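Local atomic coordinates of putative cell adhesion protein (Bacteroides eggerthii, PDB entry 4GPV), a protein that probably serves as a FimA-like structural subunit of a pilus on the bacterial surface, where it would contribute to cell adhesion. Residues Asp41-Val46 with Ala336-Gln341; Thr129-Ser134 with Leu153-Ala158; Ile160-Lys165 with Val245-Tyr250; Val303-Asp308 with Ser327-Thr332. One frame throughout, in Å; residues are numbered along the deposited sequence.

Interaction 1. Residues Asp41-Val46 with Ala336-Gln341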
loop_
_atom_site.group_PDB
_atom_site.type_symbol
_atom_site.label_atom_id
_atom_site.label_comp_id
_atom_site.label_asym_id
_atom_site.label_seq_id
_atom_site.Cartn_x
_atom_site.Cartn_y
_atom_site.Cartn_z
ATOM N N ASP A 41 -13.583 2.307 -4.262
ATOM C CA ASP A 41 -13.266 0.887 -4.382
ATOM C C ASP A 41 -13.524 0.283 -2.993
ATOM O O ASP A 41 -12.672 0.396 -2.117
ATOM C CB ASP A 41 -11.800 0.674 -4.852
ATOM C CG ASP A 41 -11.360 -0.792 -4.948
ATOM O OD1 ASP A 41 -12.195 -1.690 -4.680
ATOM O OD2 ASP A 41 -10.182 -1.042 -5.294
ATOM N N THR A 42 -14.712 -0.307 -2.786
ATOM C CA THR A 42 -15.079 -0.859 -1.483
ATOM C C THR A 42 -14.510 -2.268 -1.389
ATOM O O THR A 42 -14.821 -3.132 -2.204
ATOM C CB THR A 42 -16.590 -0.760 -1.252
ATOM O OG1 THR A 42 -16.962 0.609 -1.416
ATOM C CG2 THR A 42 -16.995 -1.210 0.155
ATOM N N GLU A 43 -13.666 -2.485 -0.381
ATOM C CA GLU A 43 -12.962 -3.739 -0.165
ATOM C C GLU A 43 -13.435 -4.411 1.127
ATOM O O GLU A 43 -13.198 -3.872 2.215
ATOM C CB GLU A 43 -11.461 -3.430 -0.081
ATOM C CG GLU A 43 -10.537 -4.626 0.087
ATOM C CD GLU A 43 -9.793 -5.078 -1.155
ATOM O OE1 GLU A 43 -9.807 -4.353 -2.178
ATOM O OE2 GLU A 43 -9.146 -6.148 -1.080
ATOM N N ASP A 44 -14.052 -5.593 1.013
ATOM C CA ASP A 44 -14.449 -6.372 2.186
ATOM C C ASP A 44 -13.168 -6.906 2.778
ATOM O O ASP A 44 -12.477 -7.709 2.144
ATOM C CB ASP A 44 -15.448 -7.488 1.824
ATOM C CG ASP A 44 -16.860 -6.974 1.693
ATOM O OD1 ASP A 44 -17.481 -6.676 2.738
ATOM O OD2 ASP A 44 -17.345 -6.862 0.545
ATOM N N ALA A 45 -12.755 -6.322 3.893
ATOM C CA ALA A 45 -11.481 -6.654 4.506
ATOM C C ALA A 45 -11.688 -7.416 5.770
ATOM O O ALA A 45 -12.357 -6.946 6.691
ATOM C CB ALA A 45 -10.682 -5.393 4.778
ATOM N N VAL A 46 -11.118 -8.610 5.823
ATOM C CA VAL A 46 -11.253 -9.439 7.006
ATOM C C VAL A 46 -10.362 -8.895 8.145
ATOM O O VAL A 46 -9.206 -8.539 7.938
ATOM C CB VAL A 46 -10.989 -10.941 6.709
ATOM C CG1 VAL A 46 -9.695 -11.156 5.927
ATOM C CG2 VAL A 46 -11.024 -11.793 7.972
ATOM N N ALA A 336 -9.219 6.140 -6.728
ATOM C CA ALA A 336 -10.488 6.036 -6.033
ATOM C C ALA A 336 -10.217 5.869 -4.548
ATOM O O ALA A 336 -9.103 5.464 -4.155
ATOM C CB ALA A 336 -11.294 4.850 -6.563
ATOM N N GLN A 337 -11.186 6.240 -3.720
ATOM C CA GLN A 337 -11.040 5.990 -2.296
ATOM C C GLN A 337 -11.060 4.481 -2.097
ATOM O O GLN A 337 -11.945 3.814 -2.654
ATOM C CB GLN A 337 -12.189 6.653 -1.506
ATOM C CG GLN A 337 -12.174 8.185 -1.557
ATOM C CD GLN A 337 -10.968 8.875 -0.935
ATOM O OE1 GLN A 337 -10.579 9.961 -1.363
ATOM N NE2 GLN A 337 -10.367 8.309 0.106
ATOM N N TRP A 338 -10.084 3.935 -1.362
ATOM C CA TRP A 338 -10.050 2.503 -1.064
ATOM C C TRP A 338 -10.711 2.343 0.302
ATOM O O TRP A 338 -10.154 2.747 1.310
ATOM C CB TRP A 338 -8.599 1.983 -1.099
ATOM C CG TRP A 338 -8.468 0.487 -1.062
ATOM C CD1 TRP A 338 -9.361 -0.436 -1.538
ATOM C CD2 TRP A 338 -7.291 -0.245 -0.700
ATOM N NE1 TRP A 338 -8.866 -1.705 -1.358
ATOM C CE2 TRP A 338 -7.585 -1.620 -0.872
ATOM C CE3 TRP A 338 -6.047 0.121 -0.145
ATOM C CZ2 TRP A 338 -6.667 -2.632 -0.550
ATOM C CZ3 TRP A 338 -5.141 -0.889 0.192
ATOM C CH2 TRP A 338 -5.443 -2.241 -0.045
ATOM N N VAL A 339 -11.976 1.916 0.297
ATOM C CA VAL A 339 -12.810 1.874 1.492
ATOM C C VAL A 339 -12.771 0.485 2.127
ATOM O O VAL A 339 -12.936 -0.530 1.450
ATOM C CB VAL A 339 -14.248 2.291 1.078
ATOM C CG1 VAL A 339 -15.275 2.021 2.179
ATOM C CG2 VAL A 339 -14.292 3.755 0.659
ATOM N N THR A 340 -12.580 0.465 3.448
ATOM C CA THR A 340 -12.597 -0.766 4.215
ATOM C C THR A 340 -14.049 -1.152 4.461
ATOM O O THR A 340 -14.873 -0.295 4.809
ATOM C CB THR A 340 -11.898 -0.594 5.587
ATOM O OG1 THR A 340 -12.615 0.407 6.300
ATOM C CG2 THR A 340 -10.440 -0.184 5.471
ATOM N N GLN A 341 -14.342 -2.433 4.352
ATOM C CA GLN A 341 -15.651 -2.949 4.767
ATOM C C GLN A 341 -15.295 -4.124 5.697
ATOM O O GLN A 341 -15.253 -5.268 5.232
ATOM C CB GLN A 341 -16.530 -3.307 3.547
ATOM C CG GLN A 341 -18.016 -3.344 3.883
ATOM C CD GLN A 341 -18.880 -2.969 2.693
ATOM O OE1 GLN A 341 -18.898 -3.646 1.657
ATOM N NE2 GLN A 341 -19.621 -1.877 2.816
#
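Asp41 opens a run of five backbone hydrogen bonds that joins Asp41-Val46 to Ala336-Gln341 as parallel strands. Its N donates to Gln337 O at 2.7 Å, and its O accepts Val339 N at 2.9 Å; Glu43 N to Val339 O, Gln341 N to Glu43 O and Ala45 N to Gln341 O carry the pattern on.

Among the side chains, the main polar bond runs from Trp338 NE1 to Glu43 OE1, 2.9 Å. The oxygen lies in the indole plane, yet the nitrogen approaches it from above the carboxylate, the two planes standing 88° apart. Trp338 CG is anti to its backbone N (chi1 -169°), and the ring beyond it has CD1, at its edge, 3.5 Å from Asp41 O. Lys159 makes salt bridges with both Glu43 and Asp41, and Asp41 OD2 is bound further by Ser298.

Van der Waals contacts dominate the other face. Thr42 CG2 touches Gln341 OE1 at 3.4 Å, while Asp44 lies alongside Gln341, with Asp44 OD1 3.6 Å from Gln341 CG.

Such parallel pairing of strands far apart in sequence, set within a mixed sheet, is a feature of the FimA-like all-beta fold here, closing an early strand against the last.

Interaction 2. Residues Thr129-Ser134 with Leu153-Ala158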
loop_
_atom_site.group_PDB
_atom_site.type_symbol
_atom_site.label_atom_id
_atom_site.label_comp_id
_atom_site.label_asym_id
_atom_site.label_seq_id
_atom_site.Cartn_x
_atom_site.Cartn_y
_atom_site.Cartn_z
ATOM N N THR A 129 -5.740 -11.443 2.066
ATOM C CA THR A 129 -6.399 -11.961 3.263
ATOM C C THR A 129 -5.896 -11.311 4.564
ATOM O O THR A 129 -6.331 -11.736 5.618
ATOM C CB THR A 129 -6.199 -13.475 3.337
ATOM O OG1 THR A 129 -4.795 -13.762 3.312
ATOM C CG2 THR A 129 -6.913 -14.210 2.199
ATOM N N ASN A 130 -4.967 -10.336 4.494
ATOM C CA ASN A 130 -4.424 -9.681 5.696
ATOM C C ASN A 130 -3.894 -8.331 5.334
ATOM O O ASN A 130 -2.736 -8.200 4.902
ATOM C CB ASN A 130 -3.318 -10.537 6.377
ATOM C CG ASN A 130 -2.960 -10.020 7.754
ATOM O OD1 ASN A 130 -3.683 -10.278 8.716
ATOM N ND2 ASN A 130 -1.920 -9.176 7.852
ATOM N N LEU A 131 -4.739 -7.316 5.504
ATOM C CA LEU A 131 -4.364 -5.938 5.219
ATOM C C LEU A 131 -4.342 -5.135 6.524
ATOM O O LEU A 131 -5.306 -5.174 7.279
ATOM C CB LEU A 131 -5.343 -5.286 4.198
ATOM C CG LEU A 131 -5.265 -5.876 2.798
ATOM C CD1 LEU A 131 -6.447 -5.435 1.952
ATOM C CD2 LEU A 131 -3.910 -5.544 2.144
ATOM N N TRP A 132 -3.254 -4.411 6.781
ATOM C CA TRP A 132 -3.187 -3.597 8.002
ATOM C C TRP A 132 -4.210 -2.475 7.923
ATOM O O TRP A 132 -4.361 -1.870 6.863
ATOM C CB TRP A 132 -1.787 -2.978 8.171
ATOM C CG TRP A 132 -0.687 -3.958 8.487
ATOM C CD1 TRP A 132 -0.821 -5.256 8.885
ATOM C CD2 TRP A 132 0.725 -3.677 8.492
ATOM N NE1 TRP A 132 0.417 -5.820 9.078
ATOM C CE2 TRP A 132 1.386 -4.865 8.872
ATOM C CE3 TRP A 132 1.492 -2.535 8.198
ATOM C CZ2 TRP A 132 2.785 -4.957 8.954
ATOM C CZ3 TRP A 132 2.892 -2.626 8.256
ATOM C CH2 TRP A 132 3.520 -3.826 8.637
HETATM N N MSE A 133 -4.911 -2.212 9.029
HETATM C CA MSE A 133 -5.893 -1.137 9.161
HETATM C C MSE A 133 -5.703 -0.461 10.485
HETATM O O MSE A 133 -5.217 -1.090 11.438
HETATM C CB MSE A 133 -7.335 -1.654 9.057
HETATM C CG MSE A 133 -7.660 -2.254 7.677
HETATM SE SE MSE A 133 -9.430 -3.046 7.679
HETATM C CE MSE A 133 -9.010 -4.853 8.132
ATOM N N SER A 134 -6.009 0.824 10.544
ATOM C CA SER A 134 -5.860 1.519 11.804
ATOM C C SER A 134 -6.899 2.622 11.913
ATOM O O SER A 134 -7.466 3.074 10.920
ATOM C CB SER A 134 -4.437 2.058 11.969
ATOM O OG SER A 134 -4.230 3.164 11.095
ATOM N N LEU A 153 -11.948 2.204 10.834
ATOM C CA LEU A 153 -10.666 1.719 10.336
ATOM C C LEU A 153 -10.422 2.077 8.898
ATOM O O LEU A 153 -11.339 2.011 8.084
ATOM C CB LEU A 153 -10.586 0.192 10.464
ATOM C CG LEU A 153 -10.689 -0.368 11.905
ATOM C CD1 LEU A 153 -10.854 -1.891 11.888
ATOM C CD2 LEU A 153 -9.482 0.076 12.772
ATOM N N SER A 154 -9.159 2.431 8.581
ATOM C CA SER A 154 -8.752 2.731 7.208
ATOM C C SER A 154 -7.536 1.906 6.863
ATOM O O SER A 154 -6.743 1.610 7.755
ATOM C CB SER A 154 -8.425 4.216 7.046
ATOM O OG SER A 154 -9.565 5.033 7.236
ATOM N N PHE A 155 -7.349 1.576 5.588
ATOM C CA PHE A 155 -6.151 0.824 5.185
ATOM C C PHE A 155 -4.917 1.651 5.383
ATOM O O PHE A 155 -4.914 2.843 5.074
ATOM C CB PHE A 155 -6.219 0.431 3.702
ATOM C CG PHE A 155 -7.298 -0.566 3.383
ATOM C CD1 PHE A 155 -7.273 -1.849 3.943
ATOM C CD2 PHE A 155 -8.331 -0.240 2.504
ATOM C CE1 PHE A 155 -8.278 -2.776 3.636
ATOM C CE2 PHE A 155 -9.318 -1.182 2.180
ATOM C CZ PHE A 155 -9.293 -2.434 2.766
ATOM N N VAL A 156 -3.830 1.003 5.817
ATOM C CA VAL A 156 -2.535 1.668 5.954
ATOM C C VAL A 156 -1.900 1.780 4.562
ATOM O O VAL A 156 -1.176 2.735 4.299
ATOM C CB VAL A 156 -1.645 0.847 6.936
ATOM C CG1 VAL A 156 -0.191 1.345 6.949
ATOM C CG2 VAL A 156 -2.246 0.874 8.335
ATOM N N ALA A 157 -2.100 0.760 3.732
ATOM C CA ALA A 157 -1.545 0.716 2.374
ATOM C C ALA A 157 -2.443 1.407 1.329
ATOM O O ALA A 157 -3.577 1.812 1.601
ATOM C CB ALA A 157 -1.331 -0.740 1.973
ATOM N N ALA A 158 -1.908 1.480 0.102
ATOM C CA ALA A 158 -2.583 1.845 -1.132
ATOM C C ALA A 158 -2.576 0.605 -2.020
ATOM O O ALA A 158 -1.730 -0.291 -1.837
ATOM C CB ALA A 158 -1.844 3.011 -1.816
HETATM O O HOH W 1 -3.152 -1.868 4.375
HETATM O O HOH W 2 -4.735 3.712 8.537
HETATM O O HOH W 3 -9.637 5.665 10.106
#
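At the open end of the beta hairpin made by strands 133-138 and 146-169, Met133 faces Phe155 as a non-hydrogen-bonded pair and Ser134 faces Ser154 as a hydrogen-bonded one. Ser134 N donates to Ser154 O at 3.0 Å, and Ser154 N returns a bond to Ser134 O. A third bond, Val156 N to Trp132 O at 3.1 Å, lies where the chains begin to part, and a water takes over beyond it: it donates to Trp132 O at 2.8 Å and accepts from Ala157 N. A second water donates to both Ser134 OG and Ser154 O, while Ser134 OG is also bonded to Phe194 O.

The apolar part centres on Phe155. Leu131 crosses it obliquely, CD1 resting 3.6 Å from CE1 of the ring. Met133, a selenomethionine, lies side by side with it: CG, anti to the carbonyl carbon (chi1 -64°), comes 3.8 Å from Phe155 CD1, and the chain runs on extended to SE (chi2 174°), 5.0 Å from the centroid of the Phe155 ring in an oblique Met-aromatic contact, and bends only beyond it. On the other side of the strand pair, Trp132 CB packs on Val156 CG2 at 3.9 Å, and Val156 CG1 reaches the edge of the indole.

Phe155 stacks on Trp338 of strand 329-343 and touches Glu43 and Ala45 of strand 40-46. Trp132 meets the ring of Phe194, and the backbone of Met133 bonds to Ala90 of strand 83-90.

Interaction 3. Residues Ile160-Lys165 with Val245-Tyr250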
loop_
_atom_site.group_PDB
_atom_site.type_symbol
_atom_site.label_atom_id
_atom_site.label_comp_id
_atom_site.label_asym_id
_atom_site.label_seq_id
_atom_site.Cartn_x
_atom_site.Cartn_y
_atom_site.Cartn_z
ATOM N N ILE A 160 -2.516 -0.699 -6.160
ATOM C CA ILE A 160 -2.283 -0.284 -7.561
ATOM C C ILE A 160 -2.689 -1.447 -8.456
ATOM O O ILE A 160 -2.119 -2.518 -8.310
ATOM C CB ILE A 160 -0.801 0.131 -7.790
ATOM C CG1 ILE A 160 -0.417 1.334 -6.890
ATOM C CG2 ILE A 160 -0.551 0.469 -9.299
ATOM C CD1 ILE A 160 1.102 1.580 -6.830
ATOM N N GLN A 161 -3.625 -1.230 -9.404
ATOM C CA GLN A 161 -4.059 -2.271 -10.342
ATOM C C GLN A 161 -3.580 -1.912 -11.731
ATOM O O GLN A 161 -3.624 -0.737 -12.093
ATOM C CB GLN A 161 -5.600 -2.382 -10.372
ATOM C CG GLN A 161 -6.157 -3.119 -9.165
ATOM C CD GLN A 161 -7.662 -3.051 -9.127
ATOM O OE1 GLN A 161 -8.257 -2.027 -8.783
ATOM N NE2 GLN A 161 -8.299 -4.141 -9.495
ATOM N N LEU A 162 -3.211 -2.923 -12.540
ATOM C CA LEU A 162 -2.759 -2.692 -13.905
ATOM C C LEU A 162 -3.684 -3.360 -14.908
ATOM O O LEU A 162 -3.974 -4.556 -14.788
ATOM C CB LEU A 162 -1.309 -3.218 -14.072
ATOM C CG LEU A 162 -0.738 -3.208 -15.477
ATOM C CD1 LEU A 162 -0.631 -1.770 -16.020
ATOM C CD2 LEU A 162 0.615 -3.926 -15.531
ATOM N N ILE A 163 -4.143 -2.568 -15.897
ATOM C CA ILE A 163 -4.924 -3.016 -17.065
ATOM C C ILE A 163 -4.044 -2.785 -18.303
ATOM O O ILE A 163 -3.669 -1.638 -18.562
ATOM C CB ILE A 163 -6.295 -2.280 -17.167
ATOM C CG1 ILE A 163 -7.193 -2.598 -15.959
ATOM C CG2 ILE A 163 -7.025 -2.602 -18.481
ATOM C CD1 ILE A 163 -8.386 -1.690 -15.848
ATOM N N VAL A 164 -3.742 -3.846 -19.077
ATOM C CA VAL A 164 -2.919 -3.731 -20.260
ATOM C C VAL A 164 -3.787 -3.929 -21.497
ATOM O O VAL A 164 -4.534 -4.902 -21.564
ATOM C CB VAL A 164 -1.753 -4.742 -20.226
ATOM C CG1 VAL A 164 -0.899 -4.643 -21.502
ATOM C CG2 VAL A 164 -0.897 -4.530 -18.977
ATOM N N LYS A 165 -3.750 -2.968 -22.412
ATOM C CA LYS A 165 -4.420 -3.070 -23.724
ATOM C C LYS A 165 -3.305 -3.111 -24.732
ATOM O O LYS A 165 -2.668 -2.086 -24.984
ATOM C CB LYS A 165 -5.401 -1.911 -23.953
ATOM C CG LYS A 165 -6.560 -1.989 -22.981
ATOM C CD LYS A 165 -7.461 -0.793 -23.038
ATOM C CE LYS A 165 -8.503 -0.908 -21.962
ATOM N NZ LYS A 165 -9.626 0.048 -22.168
ATOM N N VAL A 245 -8.175 -6.727 -15.375
ATOM C CA VAL A 245 -6.989 -6.372 -14.600
ATOM C C VAL A 245 -5.974 -7.524 -14.681
ATOM O O VAL A 245 -6.331 -8.690 -14.451
ATOM C CB VAL A 245 -7.403 -6.042 -13.132
ATOM C CG1 VAL A 245 -6.191 -5.930 -12.203
ATOM C CG2 VAL A 245 -8.263 -4.778 -13.063
ATOM N N PHE A 246 -4.710 -7.198 -14.970
ATOM C CA PHE A 246 -3.656 -8.211 -15.038
ATOM C C PHE A 246 -3.160 -8.594 -13.636
ATOM O O PHE A 246 -2.945 -9.776 -13.347
ATOM C CB PHE A 246 -2.464 -7.711 -15.880
ATOM C CG PHE A 246 -1.287 -8.664 -15.821
ATOM C CD1 PHE A 246 -1.352 -9.923 -16.432
ATOM C CD2 PHE A 246 -0.130 -8.329 -15.127
ATOM C CE1 PHE A 246 -0.271 -10.816 -16.359
ATOM C CE2 PHE A 246 0.935 -9.245 -15.023
ATOM C CZ PHE A 246 0.854 -10.477 -15.644
ATOM N N ASN A 247 -2.883 -7.582 -12.802
ATOM C CA ASN A 247 -2.404 -7.834 -11.434
ATOM C C ASN A 247 -2.636 -6.592 -10.583
ATOM O O ASN A 247 -3.062 -5.544 -11.087
ATOM C CB ASN A 247 -0.904 -8.230 -11.440
ATOM C CG ASN A 247 0.076 -7.078 -11.690
ATOM O OD1 ASN A 247 -0.223 -6.092 -12.367
ATOM N ND2 ASN A 247 1.256 -7.153 -11.102
ATOM N N HIS A 248 -2.268 -6.688 -9.309
ATOM C CA HIS A 248 -2.300 -5.547 -8.423
ATOM C C HIS A 248 -1.144 -5.683 -7.435
ATOM O O HIS A 248 -0.657 -6.796 -7.209
ATOM C CB HIS A 248 -3.656 -5.445 -7.701
ATOM C CG HIS A 248 -3.925 -6.548 -6.739
ATOM N ND1 HIS A 248 -4.504 -7.723 -7.148
ATOM C CD2 HIS A 248 -3.658 -6.622 -5.412
ATOM C CE1 HIS A 248 -4.574 -8.485 -6.069
ATOM N NE2 HIS A 248 -4.073 -7.861 -4.998
ATOM N N PHE A 249 -0.715 -4.551 -6.879
ATOM C CA PHE A 249 0.299 -4.504 -5.825
ATOM C C PHE A 249 -0.223 -3.682 -4.680
ATOM O O PHE A 249 -0.987 -2.738 -4.896
ATOM C CB PHE A 249 1.609 -3.860 -6.339
ATOM C CG PHE A 249 2.368 -4.632 -7.388
ATOM C CD1 PHE A 249 2.991 -5.842 -7.075
ATOM C CD2 PHE A 249 2.549 -4.107 -8.660
ATOM C CE1 PHE A 249 3.718 -6.540 -8.043
ATOM C CE2 PHE A 249 3.307 -4.784 -9.614
ATOM C CZ PHE A 249 3.883 -5.995 -9.307
ATOM N N TYR A 250 0.188 -4.024 -3.464
ATOM C CA TYR A 250 -0.060 -3.185 -2.291
ATOM C C TYR A 250 1.215 -2.440 -2.025
ATOM O O TYR A 250 2.302 -3.031 -2.124
ATOM C CB TYR A 250 -0.434 -4.022 -1.042
ATOM C CG TYR A 250 -1.648 -4.872 -1.276
ATOM C CD1 TYR A 250 -2.902 -4.295 -1.487
ATOM C CD2 TYR A 250 -1.548 -6.256 -1.312
ATOM C CE1 TYR A 250 -4.024 -5.086 -1.745
ATOM C CE2 TYR A 250 -2.667 -7.058 -1.523
ATOM C CZ TYR A 250 -3.897 -6.470 -1.753
ATOM O OH TYR A 250 -4.969 -7.284 -2.000
HETATM O O HOH W 4 -0.387 -3.422 -10.757
#
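This is an antiparallel strand pairing in which Ile160 and Gln161 of the long strand 146-169 face Phe249 and His248 of strand 247-251; the long strand's other side is hydrogen-bonded to strand 297-306. Ile160 and Phe249 exchange two backbone bonds, Ile160 N to Phe249 O at 2.8 Å and Phe249 N to Ile160 O at 2.9 Å. Leu162 serves two successive residues, its N donating to Asn247 O and its O accepting Phe246 N at 2.7 Å. The regular pairing is interrupted here, with Phe246 in a helical backbone conformation (psi -47°).

On one face, Gln161 CG lies 3.7 Å from His248 CB. Farther out, Gln161 crosses Val245 at about a right angle, with Gln161 NE2 3.6 Å from Val245 CG2; that same methyl meets Ile163 CG1 at 3.8 Å. On the reverse face, Asn247 OD1 sits 3.5 Å from Leu162 CB. A water lies 3.1 Å from Ile160 O and can donate to it or to Asn247 OD1, and Asn247 ND2 is held by Asp230. A Tris molecule, probably from the crystallisation liquor, lies beside Asn247.

Ile160, Leu162 and Phe249 all pack on Leu263 of the second sheet, the inward-facing apolar layer of a beta sandwich, consistent with the transthyretin-like C-terminal domain.

Interaction 4. Residues Val303-Asp308 with Ser327-Thr332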
loop_
_atom_site.group_PDB
_atom_site.type_symbol
_atom_site.label_atom_id
_atom_site.label_comp_id
_atom_site.label_asym_id
_atom_site.label_seq_id
_atom_site.Cartn_x
_atom_site.Cartn_y
_atom_site.Cartn_z
ATOM N N VAL A 303 -2.708 0.883 -19.439
ATOM C CA VAL A 303 -1.582 1.114 -20.343
ATOM C C VAL A 303 -1.990 0.553 -21.701
ATOM O O VAL A 303 -2.303 -0.642 -21.781
ATOM C CB VAL A 303 -0.312 0.405 -19.794
ATOM C CG1 VAL A 303 0.889 0.620 -20.732
ATOM C CG2 VAL A 303 0.016 0.880 -18.375
ATOM N N THR A 304 -2.061 1.415 -22.735
ATOM C CA THR A 304 -2.383 1.006 -24.098
ATOM C C THR A 304 -1.077 1.087 -24.848
ATOM O O THR A 304 -0.498 2.174 -24.950
ATOM C CB THR A 304 -3.508 1.864 -24.711
ATOM O OG1 THR A 304 -4.655 1.750 -23.874
ATOM C CG2 THR A 304 -3.884 1.431 -26.138
ATOM N N LEU A 305 -0.643 -0.047 -25.406
ATOM C CA LEU A 305 0.596 -0.136 -26.178
ATOM C C LEU A 305 0.313 -0.285 -27.656
ATOM O O LEU A 305 -0.599 -1.016 -28.004
ATOM C CB LEU A 305 1.360 -1.372 -25.702
ATOM C CG LEU A 305 1.694 -1.424 -24.220
ATOM C CD1 LEU A 305 2.429 -2.688 -23.901
ATOM C CD2 LEU A 305 2.514 -0.192 -23.799
ATOM N N ASN A 306 1.081 0.364 -28.523
ATOM C CA ASN A 306 0.878 0.147 -29.953
ATOM C C ASN A 306 2.215 0.249 -30.682
ATOM O O ASN A 306 3.240 0.544 -30.053
ATOM C CB ASN A 306 -0.207 1.073 -30.551
ATOM C CG ASN A 306 0.255 2.449 -30.959
ATOM O OD1 ASN A 306 1.016 3.093 -30.255
ATOM N ND2 ASN A 306 -0.245 2.956 -32.082
ATOM N N GLY A 307 2.191 -0.077 -31.963
ATOM C CA GLY A 307 3.362 -0.066 -32.829
ATOM C C GLY A 307 3.648 -1.412 -33.460
ATOM O O GLY A 307 3.344 -2.458 -32.878
ATOM N N ASP A 308 4.224 -1.399 -34.672
ATOM C CA ASP A 308 4.639 -2.630 -35.349
ATOM C C ASP A 308 6.041 -2.909 -34.849
ATOM O O ASP A 308 6.968 -2.185 -35.208
ATOM C CB ASP A 308 4.572 -2.483 -36.886
ATOM C CG ASP A 308 4.918 -3.732 -37.708
ATOM O OD1 ASP A 308 5.527 -4.676 -37.145
ATOM O OD2 ASP A 308 4.629 -3.741 -38.926
ATOM N N SER A 327 3.984 8.214 -28.689
ATOM C CA SER A 327 2.681 7.803 -29.222
ATOM C C SER A 327 2.420 6.309 -28.962
ATOM O O SER A 327 1.262 5.889 -28.891
ATOM C CB SER A 327 2.630 8.083 -30.724
ATOM O OG SER A 327 3.731 7.480 -31.389
ATOM N N SER A 328 3.502 5.529 -28.815
ATOM C CA SER A 328 3.506 4.078 -28.606
ATOM C C SER A 328 2.984 3.643 -27.219
ATOM O O SER A 328 2.662 2.460 -27.031
ATOM C CB SER A 328 4.912 3.541 -28.794
ATOM O OG SER A 328 5.796 4.160 -27.875
ATOM N N ILE A 329 2.993 4.566 -26.237
ATOM C CA ILE A 329 2.507 4.292 -24.877
ATOM C C ILE A 329 1.461 5.337 -24.517
ATOM O O ILE A 329 1.758 6.529 -24.558
ATOM C CB ILE A 329 3.660 4.254 -23.814
ATOM C CG1 ILE A 329 4.816 3.334 -24.243
ATOM C CG2 ILE A 329 3.115 3.851 -22.434
ATOM C CD1 ILE A 329 6.150 3.489 -23.434
ATOM N N GLU A 330 0.244 4.899 -24.189
ATOM C CA GLU A 330 -0.853 5.757 -23.728
ATOM C C GLU A 330 -1.217 5.266 -22.340
ATOM O O GLU A 330 -1.493 4.072 -22.180
ATOM C CB GLU A 330 -2.070 5.700 -24.669
ATOM C CG GLU A 330 -3.229 6.580 -24.216
ATOM C CD GLU A 330 -4.622 6.041 -24.488
ATOM O OE1 GLU A 330 -4.918 5.685 -25.653
ATOM O OE2 GLU A 330 -5.437 6.023 -23.536
ATOM N N VAL A 331 -1.193 6.161 -21.335
ATOM C CA VAL A 331 -1.474 5.755 -19.951
ATOM C C VAL A 331 -2.531 6.637 -19.324
ATOM O O VAL A 331 -2.472 7.870 -19.455
ATOM C CB VAL A 331 -0.201 5.755 -19.030
ATOM C CG1 VAL A 331 -0.536 5.232 -17.620
ATOM C CG2 VAL A 331 0.946 4.932 -19.619
ATOM N N THR A 332 -3.511 6.012 -18.647
ATOM C CA THR A 332 -4.508 6.732 -17.855
ATOM C C THR A 332 -4.367 6.241 -16.439
ATOM O O THR A 332 -4.177 5.037 -16.217
ATOM C CB THR A 332 -5.959 6.622 -18.349
ATOM O OG1 THR A 332 -6.478 5.325 -18.052
ATOM C CG2 THR A 332 -6.139 7.029 -19.823
HETATM O O HOH W 5 -4.625 3.725 -21.888
#
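Glu330 lies beside Thr304 in an antiparallel hydrogen-bonded pair, and its side chain can be traced outward from there. CB rests 4.1 Å from Thr304 CB and 3.9 Å from Thr304 O. CG is anti to the backbone N (chi1 180°); a bend at chi2 places CD alongside the threonine, and the carboxylate oxygens lie beyond it. OE1 comes to 4.2 Å from Thr304 CB, while OE2 lies 2.9 Å from a water. That water links the pair a second time, for it is hydrogen-bonded to Thr304 OG1 at 2.8 Å and can donate to Glu330 O.

Beneath these polar groups, strands 297-306 and 329-343 run antiparallel as neighbours in one sheet of the beta sandwich. Thr304 N donates to Glu330 O in a nearly straight bond (176°), and Glu330 N answers to Thr304 O. The opposite face is apolar: Val303 CG2 meets Val331 CG2 at 4.3 Å and Leu305 CD2 meets Ile329 CG1 at 4.2 Å, with Tyr280 and Ile282 of strand 274-283, in the second sheet, packed against this layer.

Toward the chain reversal, Asn306 N donates to Ser328 O at 3.0 Å, and Ser328 OG is hydrogen-bonded to Ser326 OG.

In the fold
All four contacts belong to one mixed sheet, but burial changes along it. The centre of interaction 2 lies about 8 Å from the chain's centre, and most of its touching residues are buried; it combines aromatic and apolar packing with backbone bonds and bound waters. Interaction 4, its centre about 26 Å out, is partly exposed and pairs a polar face with an apolar one. Interactions 1 and 3 fall between, the first adding a tryptophan-carboxylate bond, the second an irregular step in the pairing. Strand 146-169 serves interactions 2 and 3, strand 329-343 interactions 1 and 4. Interactions 1 and 2 meet through packed aromatic rings and a probable Thr340-Leu153 hydrogen bond, interactions 3 and 4 through the backbones of Ile163, Lys165 and Val303.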